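Side-chain contacts in autoinducer synthesis protein lasI (Pseudomonas aeruginosa, PDB 1RO5), which makes the quorum-sensing signal N-(3-oxododecanoyl)homoserine lactone from an acyl-carrier-protein-bound fatty acid and S-adenosylmethionine: residues C120-E123 / A124-L128; A182-Q185 / I186-G190; T144-G147 / V148-M151; L72-T75 / G76-L80. One frame throughout, in Å; residues are numbered along the deposited sequence.

All four contacts are local, each within a continuous run of chain, and they sample different places in the alpha-beta-alpha sandwich. Contact 1 lies nearest the centre of the chain, its alanines against the sheet; contact 2 is the most peripheral. The two touch directly: helices 118-133 and 182-189 are joined by a probable hydrogen bond from the Y189 hydroxyl to R126 O. Contact 3, where strand 139-145 turns into a helix, rests on the sheet through F105 of strand 99-107, which touches T144 and V148. Contacts 3 and 4 both belong to strand ends of the main sheet, but contact 3 caps a helix beside a sulfate, whereas contact 4 uses an aromatic face and a water.

Contact 1: C120-E123 / A124-L128; sequences CTLE and AMRAL
L122 lays its isobutyl group across the side chain of R126, one helical turn further on. CD2 sits 3.4 Å above one face of the R126 guanidinium plane, offset toward its rim, while CD1 lies 3.4 Å from R126 NH2. L122 can do this because its CG is anti to the backbone N (chi1 170°), which turns the branch along the helix toward R126. The arginine in turn runs extended from CG to NE, with CG only 3.1 Å from L122 O. On another flank of R126 comes E123, whose OE2 is 3.7 Å from CD; its OE1 stays 4.4 Å from R126 NH1 and well out of the guanidinium plane, so any attraction between the charges is probably through space, with no N-H aimed at the carboxylate. Helix 118-133 is the connection of a beta-alpha-beta crossover between strands 99-107 and 139-145, and its other face is turned to the sheet. There A124 packs on M57 and I59 of strand 55-61, and its CB lies 3.4 Å from T121 O. T121 OG1 is bonded to F117 O. Along the axis, A124 N bonds to C120 O (3.0 Å, N-H...O 169°), and A127 N to E123 O.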
ATOM      1  N   CYS A 120      -9.425   3.542  -8.557  1.00 78.41           N
ATOM      2  CA  CYS A 120      -8.690   2.325  -8.429  1.00 74.52           C
ATOM      3  C   CYS A 120      -8.216   2.305  -6.993  1.00 72.06           C
ATOM      4  O   CYS A 120      -8.473   1.326  -6.265  1.00 71.00           O
ATOM      5  CB  CYS A 120      -7.510   2.230  -9.375  1.00 74.15           C
ATOM      6  SG  CYS A 120      -6.767   0.589  -9.232  1.00 73.22           S
ATOM      7  N   THR A 121      -7.579   3.395  -6.581  1.00 68.24           N
ATOM      8  CA  THR A 121      -7.114   3.527  -5.216  1.00 66.48           C
ATOM      9  C   THR A 121      -8.209   3.374  -4.147  1.00 65.42           C
ATOM     10  O   THR A 121      -7.990   2.730  -3.138  1.00 65.71           O
ATOM     11  CB  THR A 121      -6.350   4.849  -5.059  1.00 67.00           C
ATOM     12  OG1 THR A 121      -5.421   4.959  -6.179  1.00 70.60           O
ATOM     13  CG2 THR A 121      -5.430   4.876  -3.685  1.00 65.23           C
ATOM     14  N   LEU A 122      -9.360   3.997  -4.373  1.00 63.62           N
ATOM     15  CA  LEU A 122     -10.493   3.893  -3.500  1.00 62.05           C
ATOM     16  C   LEU A 122     -10.757   2.434  -3.251  1.00 59.29           C
ATOM     17  O   LEU A 122     -10.821   2.001  -2.093  1.00 57.39           O
ATOM     18  CB  LEU A 122     -11.745   4.512  -4.198  1.00 64.09           C
ATOM     19  CG  LEU A 122     -13.189   4.366  -3.653  1.00 65.06           C
ATOM     20  CD1 LEU A 122     -13.296   5.226  -2.440  1.00 69.26           C
ATOM     21  CD2 LEU A 122     -14.182   4.816  -4.689  1.00 70.37           C
ATOM     22  N   GLU A 123     -10.939   1.698  -4.348  1.00 56.75           N
ATOM     23  CA  GLU A 123     -11.325   0.323  -4.264  1.00 56.77           C
ATOM     24  C   GLU A 123     -10.302  -0.509  -3.486  1.00 55.45           C
ATOM     25  O   GLU A 123     -10.653  -1.365  -2.620  1.00 54.20           O
ATOM     26  CB  GLU A 123     -11.525  -0.248  -5.642  1.00 57.37           C
ATOM     27  CG  GLU A 123     -12.819   0.198  -6.237  1.00 63.87           C
ATOM     28  CD  GLU A 123     -14.019  -0.364  -5.503  1.00 66.97           C
ATOM     29  OE1 GLU A 123     -15.148  -0.044  -5.908  1.00 69.92           O
ATOM     30  OE2 GLU A 123     -13.815  -1.141  -4.548  1.00 69.54           O
ATOM     31  N   ALA A 124      -9.037  -0.234  -3.795  1.00 52.86           N
ATOM     32  CA  ALA A 124      -7.969  -0.830  -3.049  1.00 52.24           C
ATOM     33  C   ALA A 124      -8.074  -0.489  -1.605  1.00 50.34           C
ATOM     34  O   ALA A 124      -7.810  -1.321  -0.778  1.00 51.20           O
ATOM     35  CB  ALA A 124      -6.609  -0.391  -3.587  1.00 51.26           C
ATOM     36  N   MET A 125      -8.400   0.727  -1.268  1.00 49.02           N
ATOM     37  CA  MET A 125      -8.393   0.993   0.148  1.00 50.39           C
ATOM     38  C   MET A 125      -9.618   0.368   0.887  1.00 49.15           C
ATOM     39  O   MET A 125      -9.519  -0.025   2.085  1.00 47.64           O
ATOM     40  CB  MET A 125      -8.146   2.441   0.447  1.00 50.99           C
ATOM     41  CG  MET A 125      -8.046   2.694   1.983  1.00 57.77           C
ATOM     42  SD  MET A 125      -6.516   2.234   2.878  1.00 62.51           S
ATOM     43  CE  MET A 125      -5.417   3.149   1.929  1.00 54.27           C
ATOM     44  N   ARG A 126     -10.707   0.203   0.116  1.00 48.29           N
ATOM     45  CA  ARG A 126     -11.939  -0.375   0.649  1.00 49.72           C
ATOM     46  C   ARG A 126     -11.636  -1.760   0.965  1.00 47.92           C
ATOM     47  O   ARG A 126     -12.038  -2.200   2.026  1.00 49.33           O
ATOM     48  CB  ARG A 126     -13.168  -0.389  -0.295  1.00 49.97           C
ATOM     49  CG  ARG A 126     -13.516   0.954  -0.883  1.00 56.25           C
ATOM     50  CD  ARG A 126     -14.831   1.030  -1.722  1.00 62.29           C
ATOM     51  NE  ARG A 126     -15.174   2.449  -1.719  1.00 73.52           N
ATOM     52  CZ  ARG A 126     -16.308   3.000  -2.188  1.00 80.40           C
ATOM     53  NH1 ARG A 126     -17.246   2.253  -2.792  1.00 81.85           N
ATOM     54  NH2 ARG A 126     -16.498   4.311  -2.066  1.00 77.91           N
ATOM     55  N   ALA A 127     -11.028  -2.477   0.020  1.00 45.52           N
ATOM     56  CA  ALA A 127     -10.720  -3.915   0.237  1.00 44.15           C
ATOM     57  C   ALA A 127      -9.645  -4.074   1.325  1.00 42.24           C
ATOM     58  O   ALA A 127      -9.782  -4.910   2.245  1.00 38.35           O
ATOM     59  CB  ALA A 127     -10.205  -4.546  -1.083  1.00 46.09           C
ATOM     60  N   LEU A 128      -8.634  -3.183   1.270  1.00 40.45           N
ATOM     61  CA  LEU A 128      -7.560  -3.265   2.227  1.00 40.93           C
ATOM     62  C   LEU A 128      -7.973  -2.948   3.658  1.00 39.39           C
ATOM     63  O   LEU A 128      -7.612  -3.664   4.595  1.00 38.88           O
ATOM     64  CB  LEU A 128      -6.423  -2.391   1.782  1.00 41.71           C
ATOM     65  CG  LEU A 128      -5.065  -2.529   2.422  1.00 45.14           C
ATOM     66  CD1 LEU A 128      -4.661  -3.988   2.532  1.00 52.60           C
ATOM     67  CD2 LEU A 128      -4.245  -1.891   1.375  1.00 49.30           C
TER

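Contact 2: A182-Q185 / I186-G190; sequences AKTQ and IALYG
Residues 182-185 and 186-189 form a single short alpha helix, tied by four successive i to i+4 bonds from I186 N to A182 O, A187 N to K183 O, L188 N to T184 O and Y189 N to Q185 O. The first is the shortest, at 2.7 Å. This is the last helix of the alpha-beta-alpha sandwich, following strand 171-179 and lying against helix 118-133. It ends at G190, where phi turns positive (97°), a conformation that suits a residue without a side chain.

On the buried side T184 and L188 run side by side and point the same way, T184 CG2 meeting L188 CD1 at 3.9 Å; both pack on L157. I186, on the exposed flank, folds back over the first turn: with CG1 beside its backbone N (chi1 -63°), that atom comes within 3.0 Å of A182 O. Q185 stretches out beyond CG. The polar ends of the first turn are tied to the chain around it, the T184 hydroxyl by E179 O and D158 N, and the Q185 amide by two separate pieces of backbone, OE1 to L193 N and NE2 to L180 O. Y189 reaches helix 118-133, where its OH bonds to R126 O. One face of its ring receives L188 CB, 3.6 Å above the plane and over the centre, while Q185 O approaches the ring obliquely, 3.0 Å from Y189 CD1.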
ATOM      1  N   ALA A 182     -13.848   5.221  12.675  1.00 47.60           N
ATOM      2  CA  ALA A 182     -15.196   5.498  12.214  1.00 45.36           C
ATOM      3  C   ALA A 182     -15.151   6.490  11.078  1.00 43.89           C
ATOM      4  O   ALA A 182     -15.852   6.320   9.993  1.00 44.45           O
ATOM      5  CB  ALA A 182     -16.036   6.103  13.521  1.00 47.32           C
ATOM      6  N   LYS A 183     -14.385   7.560  11.291  1.00 42.14           N
ATOM      7  CA  LYS A 183     -14.322   8.556  10.227  1.00 43.24           C
ATOM      8  C   LYS A 183     -13.871   7.949   8.827  1.00 43.87           C
ATOM      9  O   LYS A 183     -14.561   8.144   7.682  1.00 44.60           O
ATOM     10  CB  LYS A 183     -13.475   9.708  10.695  1.00 44.44           C
ATOM     11  CG  LYS A 183     -13.361  10.757   9.613  1.00 47.94           C
ATOM     12  CD  LYS A 183     -12.136  11.595   9.990  1.00 56.33           C
ATOM     13  CE  LYS A 183     -11.629  12.381   8.798  1.00 56.97           C
ATOM     14  NZ  LYS A 183     -11.268  13.667   9.405  1.00 61.98           N
ATOM     15  N   THR A 184     -12.825   7.079   8.920  1.00 41.75           N
ATOM     16  CA  THR A 184     -12.287   6.360   7.720  1.00 39.53           C
ATOM     17  C   THR A 184     -13.297   5.454   7.184  1.00 38.55           C
ATOM     18  O   THR A 184     -13.529   5.358   5.975  1.00 37.08           O
ATOM     19  CB  THR A 184     -10.997   5.584   8.068  1.00 38.51           C
ATOM     20  OG1 THR A 184      -9.971   6.531   8.451  1.00 38.19           O
ATOM     21  CG2 THR A 184     -10.422   4.802   6.913  1.00 36.84           C
ATOM     22  N   GLN A 185     -13.871   4.705   8.093  1.00 40.66           N
ATOM     23  CA  GLN A 185     -14.811   3.704   7.665  1.00 42.27           C
ATOM     24  C   GLN A 185     -15.978   4.369   6.935  1.00 45.99           C
ATOM     25  O   GLN A 185     -16.468   3.863   5.900  1.00 45.74           O
ATOM     26  CB  GLN A 185     -15.292   2.979   8.894  1.00 43.22           C
ATOM     27  CG  GLN A 185     -14.255   1.987   9.474  1.00 42.06           C
ATOM     28  CD  GLN A 185     -14.814   1.222  10.641  1.00 46.03           C
ATOM     29  OE1 GLN A 185     -15.907   0.681  10.539  1.00 51.44           O
ATOM     30  NE2 GLN A 185     -14.118   1.241  11.786  1.00 42.75           N
ATOM     31  N   ILE A 186     -16.454   5.503   7.483  1.00 49.01           N
ATOM     32  CA  ILE A 186     -17.629   6.172   6.904  1.00 51.45           C
ATOM     33  C   ILE A 186     -17.243   6.744   5.508  1.00 51.32           C
ATOM     34  O   ILE A 186     -17.965   6.558   4.523  1.00 53.60           O
ATOM     35  CB  ILE A 186     -18.212   7.256   7.820  1.00 51.63           C
ATOM     36  CG1 ILE A 186     -18.749   6.676   9.163  1.00 54.13           C
ATOM     37  CG2 ILE A 186     -19.373   7.889   7.063  1.00 53.32           C
ATOM     38  CD1 ILE A 186     -18.785   7.719  10.392  1.00 54.34           C
ATOM     39  N   ALA A 187     -16.077   7.387   5.432  1.00 52.02           N
ATOM     40  CA  ALA A 187     -15.484   7.842   4.160  1.00 50.04           C
ATOM     41  C   ALA A 187     -15.419   6.772   3.176  1.00 50.21           C
ATOM     42  O   ALA A 187     -15.778   6.977   2.059  1.00 50.93           O
ATOM     43  CB  ALA A 187     -14.034   8.428   4.415  1.00 50.96           C
ATOM     44  N   LEU A 188     -14.922   5.604   3.556  1.00 51.24           N
ATOM     45  CA  LEU A 188     -14.860   4.474   2.619  1.00 51.71           C
ATOM     46  C   LEU A 188     -16.127   3.746   2.220  1.00 52.91           C
ATOM     47  O   LEU A 188     -16.243   3.252   1.081  1.00 53.56           O
ATOM     48  CB  LEU A 188     -13.873   3.375   3.148  1.00 51.53           C
ATOM     49  CG  LEU A 188     -12.387   3.764   3.243  1.00 51.41           C
ATOM     50  CD1 LEU A 188     -11.649   2.698   3.804  1.00 44.91           C
ATOM     51  CD2 LEU A 188     -11.808   4.275   1.864  1.00 47.32           C
ATOM     52  N   TYR A 189     -17.044   3.559   3.182  1.00 54.92           N
ATOM     53  CA  TYR A 189     -18.187   2.662   2.965  1.00 55.99           C
ATOM     54  C   TYR A 189     -19.560   3.318   3.045  1.00 58.25           C
ATOM     55  O   TYR A 189     -20.546   2.701   2.675  1.00 59.31           O
ATOM     56  CB  TYR A 189     -18.156   1.542   3.960  1.00 53.80           C
ATOM     57  CG  TYR A 189     -16.851   0.877   4.030  1.00 53.41           C
ATOM     58  CD1 TYR A 189     -16.022   1.050   5.130  1.00 49.46           C
ATOM     59  CD2 TYR A 189     -16.434   0.043   3.011  1.00 50.68           C
ATOM     60  CE1 TYR A 189     -14.800   0.419   5.198  1.00 49.93           C
ATOM     61  CE2 TYR A 189     -15.222  -0.590   3.070  1.00 53.96           C
ATOM     62  CZ  TYR A 189     -14.396  -0.428   4.152  1.00 50.24           C
ATOM     63  OH  TYR A 189     -13.163  -1.117   4.131  1.00 47.03           O
ATOM     64  N   GLY A 190     -19.617   4.549   3.558  1.00 60.35           N
ATOM     65  CA  GLY A 190     -20.865   5.252   3.690  1.00 61.07           C
ATOM     66  C   GLY A 190     -21.303   5.041   5.129  1.00 62.86           C
ATOM     67  O   GLY A 190     -22.134   5.807   5.615  1.00 63.25           O
TER

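Contact 3: T144-G147 / V148-M151; sequences TTVG and VEKM. With SO4 (sulfate ion), chain E.
V148 turns its side chain back to the strand and meets T144 at about a right angle, V148 CB lying 3.4 Å from T144 OG1. This is the junction where strand 139-145 passes straight into helix 146-154: T145 is the N-cap, and V146 and G147 begin the helix. V148 CG1 also lies 3.7 Å from T144 CG2, and F105 of strand 99-107 touches both residues. T144 OG1 gets there by standing anti to its own backbone nitrogen (chi1 -175°).

The cap is a side-chain bond: V148 N donates to T145 OG1 at 3.2 Å, nearly straight (161°). The same hydroxyl donates to O1 of a sulfate ion at 2.9 Å, so T145 OG1 works in both directions, and the helix start would be expected to attract the anion. The sulfate probably comes from the crystallisation liquor.

V146 serves another flank. Its CG1 packs on K150 CE at 3.8 Å, the lysine chain crossing it obliquely after a bend at chi3. E149 runs alongside V146, pointing the same way; its side chain touches V174 and L176 of strand 171-179, and its OE1 forms a salt bridge with R161. The backbone adds bonds from E149 N to T145 O, K150 N to V146 O and M151 N to G147 O. At G147 no side chain stands in the way of the anion, and sulfate O2 approaches the CA to 3.3 Å.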
ATOM      1  N   THR A 144       4.609   7.520   1.554  1.00 32.89           N
ATOM      2  CA  THR A 144       4.092   7.739   0.228  1.00 34.03           C
ATOM      3  C   THR A 144       4.408   9.233  -0.159  1.00 36.37           C
ATOM      4  O   THR A 144       5.319   9.875   0.484  1.00 36.54           O
ATOM      5  CB  THR A 144       2.604   7.293   0.121  1.00 34.94           C
ATOM      6  OG1 THR A 144       2.200   7.423  -1.235  1.00 36.52           O
ATOM      7  CG2 THR A 144       1.677   8.217   0.897  1.00 31.54           C
ATOM      8  N   THR A 145       3.811   9.776  -1.238  1.00 36.28           N
ATOM      9  CA  THR A 145       4.092  11.163  -1.570  1.00 34.17           C
ATOM     10  C   THR A 145       2.986  12.074  -1.053  1.00 35.88           C
ATOM     11  O   THR A 145       1.798  11.653  -0.729  1.00 32.25           O
ATOM     12  CB  THR A 145       4.096  11.359  -3.062  1.00 35.95           C
ATOM     13  OG1 THR A 145       2.759  11.057  -3.539  1.00 36.85           O
ATOM     14  CG2 THR A 145       5.087  10.376  -3.833  1.00 32.52           C
ATOM     15  N   VAL A 146       3.332  13.363  -1.111  1.00 36.46           N
ATOM     16  CA  VAL A 146       2.386  14.401  -0.691  1.00 39.30           C
ATOM     17  C   VAL A 146       1.118  14.384  -1.478  1.00 39.49           C
ATOM     18  O   VAL A 146       0.033  14.663  -0.946  1.00 37.97           O
ATOM     19  CB  VAL A 146       2.991  15.801  -0.670  1.00 39.59           C
ATOM     20  CG1 VAL A 146       1.867  16.808  -0.283  1.00 43.86           C
ATOM     21  CG2 VAL A 146       4.096  15.839   0.340  1.00 37.76           C
ATOM     22  N   GLY A 147       1.258  14.015  -2.763  1.00 42.87           N
ATOM     23  CA  GLY A 147       0.142  13.796  -3.711  1.00 41.07           C
ATOM     24  C   GLY A 147      -0.836  12.789  -3.139  1.00 42.27           C
ATOM     25  O   GLY A 147      -2.062  13.020  -3.063  1.00 42.98           O
ATOM     26  N   VAL A 148      -0.343  11.611  -2.770  1.00 41.61           N
ATOM     27  CA  VAL A 148      -1.283  10.570  -2.344  1.00 39.62           C
ATOM     28  C   VAL A 148      -1.851  11.016  -0.973  1.00 39.67           C
ATOM     29  O   VAL A 148      -2.979  10.726  -0.639  1.00 38.39           O
ATOM     30  CB  VAL A 148      -0.548   9.223  -2.194  1.00 39.10           C
ATOM     31  CG1 VAL A 148      -1.292   8.210  -1.248  1.00 37.85           C
ATOM     32  CG2 VAL A 148      -0.148   8.656  -3.509  1.00 38.31           C
ATOM     33  N   GLU A 149      -1.031  11.695  -0.182  1.00 39.22           N
ATOM     34  CA  GLU A 149      -1.520  12.184   1.104  1.00 40.82           C
ATOM     35  C   GLU A 149      -2.794  13.035   0.891  1.00 43.11           C
ATOM     36  O   GLU A 149      -3.870  12.781   1.528  1.00 41.48           O
ATOM     37  CB  GLU A 149      -0.463  12.963   1.875  1.00 38.73           C
ATOM     38  CG  GLU A 149      -1.100  13.817   2.982  1.00 39.07           C
ATOM     39  CD  GLU A 149      -0.059  14.622   3.701  1.00 45.01           C
ATOM     40  OE1 GLU A 149       0.967  14.972   3.039  1.00 50.54           O
ATOM     41  OE2 GLU A 149      -0.169  14.894   4.928  1.00 43.70           O
ATOM     42  N   LYS A 150      -2.729  13.976  -0.060  1.00 45.48           N
ATOM     43  CA  LYS A 150      -3.918  14.832  -0.282  1.00 48.56           C
ATOM     44  C   LYS A 150      -5.030  14.099  -0.932  1.00 48.36           C
ATOM     45  O   LYS A 150      -6.176  14.300  -0.611  1.00 48.09           O
ATOM     46  CB  LYS A 150      -3.633  16.245  -0.852  1.00 51.70           C
ATOM     47  CG  LYS A 150      -2.890  16.386  -2.115  1.00 56.81           C
ATOM     48  CD  LYS A 150      -2.616  17.923  -2.337  1.00 62.86           C
ATOM     49  CE  LYS A 150      -1.232  18.388  -1.765  1.00 67.23           C
ATOM     50  NZ  LYS A 150      -0.611  19.537  -2.503  1.00 66.06           N
ATOM     51  N   MET A 151      -4.714  13.099  -1.710  1.00 48.11           N
ATOM     52  CA  MET A 151      -5.783  12.376  -2.328  1.00 49.21           C
ATOM     53  C   MET A 151      -6.629  11.680  -1.200  1.00 50.98           C
ATOM     54  O   MET A 151      -7.876  11.534  -1.286  1.00 51.34           O
ATOM     55  CB  MET A 151      -5.126  11.473  -3.369  1.00 52.21           C
ATOM     56  CG  MET A 151      -5.976  10.663  -4.282  1.00 58.45           C
ATOM     57  SD  MET A 151      -6.536   9.261  -3.115  1.00 72.45           S
ATOM     58  CE  MET A 151      -5.015   7.966  -3.343  1.00 66.28           C
TER
HETATM   59  S   SO4 E 404       1.655  12.268  -7.057  1.00 66.70           S
HETATM   60  O1  SO4 E 404       2.593  11.404  -6.381  1.00 67.50           O
HETATM   61  O2  SO4 E 404       0.314  12.099  -6.498  1.00 72.54           O
HETATM   62  O3  SO4 E 404       1.688  12.056  -8.514  1.00 68.79           O
HETATM   63  O4  SO4 E 404       1.984  13.675  -6.798  1.00 69.33           O

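Contact 4: L72-T75 / G76-L80; sequences LDTT and GPYML
T74 places its methyl over one face of the Y78 ring. This CH-pi contact puts T74 CG2 3.9 Å from the ring centroid and 16° off the normal. Y78 reaches back over the turn because its CG stands between the backbone N and the carbonyl carbon (chi1 63°). Apolar packing continues at the root of the tyrosine side chain: L72 CB meets Y78 CB at 4.0 Å, and L72 CD1 lies 3.9 Å from Y78 CA.

A type I beta turn runs from D73 to G76 at the end of strand 64-73, closed by a weak bond from G76 N to D73 O (3.4 Å). A water lies between D73 O (2.7 Å) and P77 O (2.6 Å), though its protons cannot serve every nearby acceptor at once.

Other parts of the fold satisfy the polar side-chain ends: T74 OG1 bonds with I99 O, Y78 OH with P94 O and D73 OD1 with Y55 OH. Y78, N-cap of helix 79-82, has its N bonded to N82 OD1. The weak turn bond is thus supplemented by the CH-pi contact, the water and bonds to the fold, with Y78 held at its face by T74 and at its hydroxyl by P94 O.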
ATOM      1  N   LEU A  72       3.133  -5.063   5.434  1.00 29.07           N
ATOM      2  CA  LEU A  72       4.173  -5.661   6.317  1.00 29.97           C
ATOM      3  C   LEU A  72       3.733  -5.415   7.727  1.00 31.53           C
ATOM      4  O   LEU A  72       3.233  -4.225   8.008  1.00 30.60           O
ATOM      5  CB  LEU A  72       5.564  -4.966   6.117  1.00 27.54           C
ATOM      6  CG  LEU A  72       6.220  -5.329   4.797  1.00 29.86           C
ATOM      7  CD1 LEU A  72       7.438  -4.473   4.710  1.00 31.06           C
ATOM      8  CD2 LEU A  72       6.620  -6.813   4.838  1.00 27.11           C
ATOM      9  N   ASP A  73       3.878  -6.437   8.602  1.00 31.29           N
ATOM     10  CA  ASP A  73       3.691  -6.268  10.045  1.00 34.01           C
ATOM     11  C   ASP A  73       4.672  -5.334  10.587  1.00 34.39           C
ATOM     12  O   ASP A  73       5.867  -5.371  10.209  1.00 34.86           O
ATOM     13  CB  ASP A  73       3.865  -7.620  10.819  1.00 36.96           C
ATOM     14  CG  ASP A  73       2.945  -8.760  10.286  1.00 36.61           C
ATOM     15  OD1 ASP A  73       1.780  -8.550   9.836  1.00 40.76           O
ATOM     16  OD2 ASP A  73       3.358  -9.899  10.238  1.00 39.06           O
ATOM     17  N   THR A  74       4.247  -4.552  11.590  1.00 35.47           N
ATOM     18  CA  THR A  74       5.191  -3.619  12.230  1.00 34.58           C
ATOM     19  C   THR A  74       5.921  -4.232  13.362  1.00 35.84           C
ATOM     20  O   THR A  74       6.799  -3.576  13.999  1.00 36.78           O
ATOM     21  CB  THR A  74       4.487  -2.311  12.814  1.00 34.19           C
ATOM     22  OG1 THR A  74       3.375  -2.744  13.610  1.00 31.65           O
ATOM     23  CG2 THR A  74       3.871  -1.524  11.624  1.00 34.16           C
ATOM     24  N   THR A  75       5.485  -5.424  13.727  1.00 37.38           N
ATOM     25  CA  THR A  75       6.291  -6.220  14.646  1.00 38.03           C
ATOM     26  C   THR A  75       7.534  -6.821  13.997  1.00 38.16           C
ATOM     27  O   THR A  75       8.368  -7.356  14.722  1.00 38.82           O
ATOM     28  CB  THR A  75       5.480  -7.374  15.286  1.00 37.98           C
ATOM     29  OG1 THR A  75       4.812  -8.122  14.263  1.00 41.47           O
ATOM     30  CG2 THR A  75       4.361  -6.852  16.135  1.00 35.70           C
ATOM     31  N   GLY A  76       7.650  -6.786  12.667  1.00 38.64           N
ATOM     32  CA  GLY A  76       8.879  -7.218  11.972  1.00 37.39           C
ATOM     33  C   GLY A  76       9.476  -5.979  11.283  1.00 38.23           C
ATOM     34  O   GLY A  76       9.099  -4.854  11.579  1.00 36.61           O
ATOM     35  N   PRO A  77      10.494  -6.146  10.453  1.00 36.90           N
ATOM     36  CA  PRO A  77      11.089  -4.978   9.803  1.00 35.49           C
ATOM     37  C   PRO A  77      10.124  -4.413   8.711  1.00 34.44           C
ATOM     38  O   PRO A  77       9.423  -5.224   8.090  1.00 32.13           O
ATOM     39  CB  PRO A  77      12.377  -5.547   9.146  1.00 35.87           C
ATOM     40  CG  PRO A  77      12.587  -6.872   9.848  1.00 34.71           C
ATOM     41  CD  PRO A  77      11.196  -7.410  10.141  1.00 35.44           C
ATOM     42  N   TYR A  78      10.077  -3.079   8.542  1.00 30.77           N
ATOM     43  CA  TYR A  78       9.232  -2.465   7.543  1.00 30.84           C
ATOM     44  C   TYR A  78       9.875  -1.178   7.072  1.00 30.09           C
ATOM     45  O   TYR A  78      10.828  -0.725   7.705  1.00 29.87           O
ATOM     46  CB  TYR A  78       7.775  -2.315   8.057  1.00 32.80           C
ATOM     47  CG  TYR A  78       7.601  -1.414   9.236  1.00 29.40           C
ATOM     48  CD1 TYR A  78       7.206  -0.115   9.064  1.00 29.25           C
ATOM     49  CD2 TYR A  78       7.856  -1.886  10.530  1.00 33.78           C
ATOM     50  CE1 TYR A  78       7.017   0.713  10.113  1.00 30.06           C
ATOM     51  CE2 TYR A  78       7.678  -1.052  11.635  1.00 28.84           C
ATOM     52  CZ  TYR A  78       7.194   0.246  11.376  1.00 30.82           C
ATOM     53  OH  TYR A  78       7.027   1.143  12.429  1.00 33.60           O
ATOM     54  N   MET A  79       9.465  -0.643   5.906  1.00 30.18           N
ATOM     55  CA  MET A  79      10.290   0.361   5.188  1.00 30.26           C
ATOM     56  C   MET A  79      10.313   1.679   6.029  1.00 32.22           C
ATOM     57  O   MET A  79      11.321   2.382   6.031  1.00 33.88           O
ATOM     58  CB  MET A  79       9.712   0.696   3.794  1.00 30.87           C
ATOM     59  CG  MET A  79       9.550  -0.531   2.875  1.00 32.76           C
ATOM     60  SD  MET A  79       9.278  -0.177   1.161  1.00 32.07           S
ATOM     61  CE  MET A  79      11.126   0.266   0.702  1.00 30.27           C
ATOM     62  N   LEU A  80       9.270   2.012   6.795  1.00 32.40           N
ATOM     63  CA  LEU A  80       9.271   3.342   7.462  1.00 36.70           C
ATOM     64  C   LEU A  80      10.377   3.269   8.553  1.00 35.84           C
ATOM     65  O   LEU A  80      11.126   4.208   8.733  1.00 34.67           O
ATOM     66  CB  LEU A  80       7.953   3.629   8.172  1.00 35.18           C
ATOM     67  CG  LEU A  80       7.583   4.996   8.657  1.00 36.07           C
ATOM     68  CD1 LEU A  80       6.411   5.146   9.559  1.00 29.40           C
ATOM     69  CD2 LEU A  80       8.547   6.143   8.576  1.00 35.97           C
TER
HETATM   70  O   HOH W   1       7.546  -6.929   8.803  1.00 34.31           O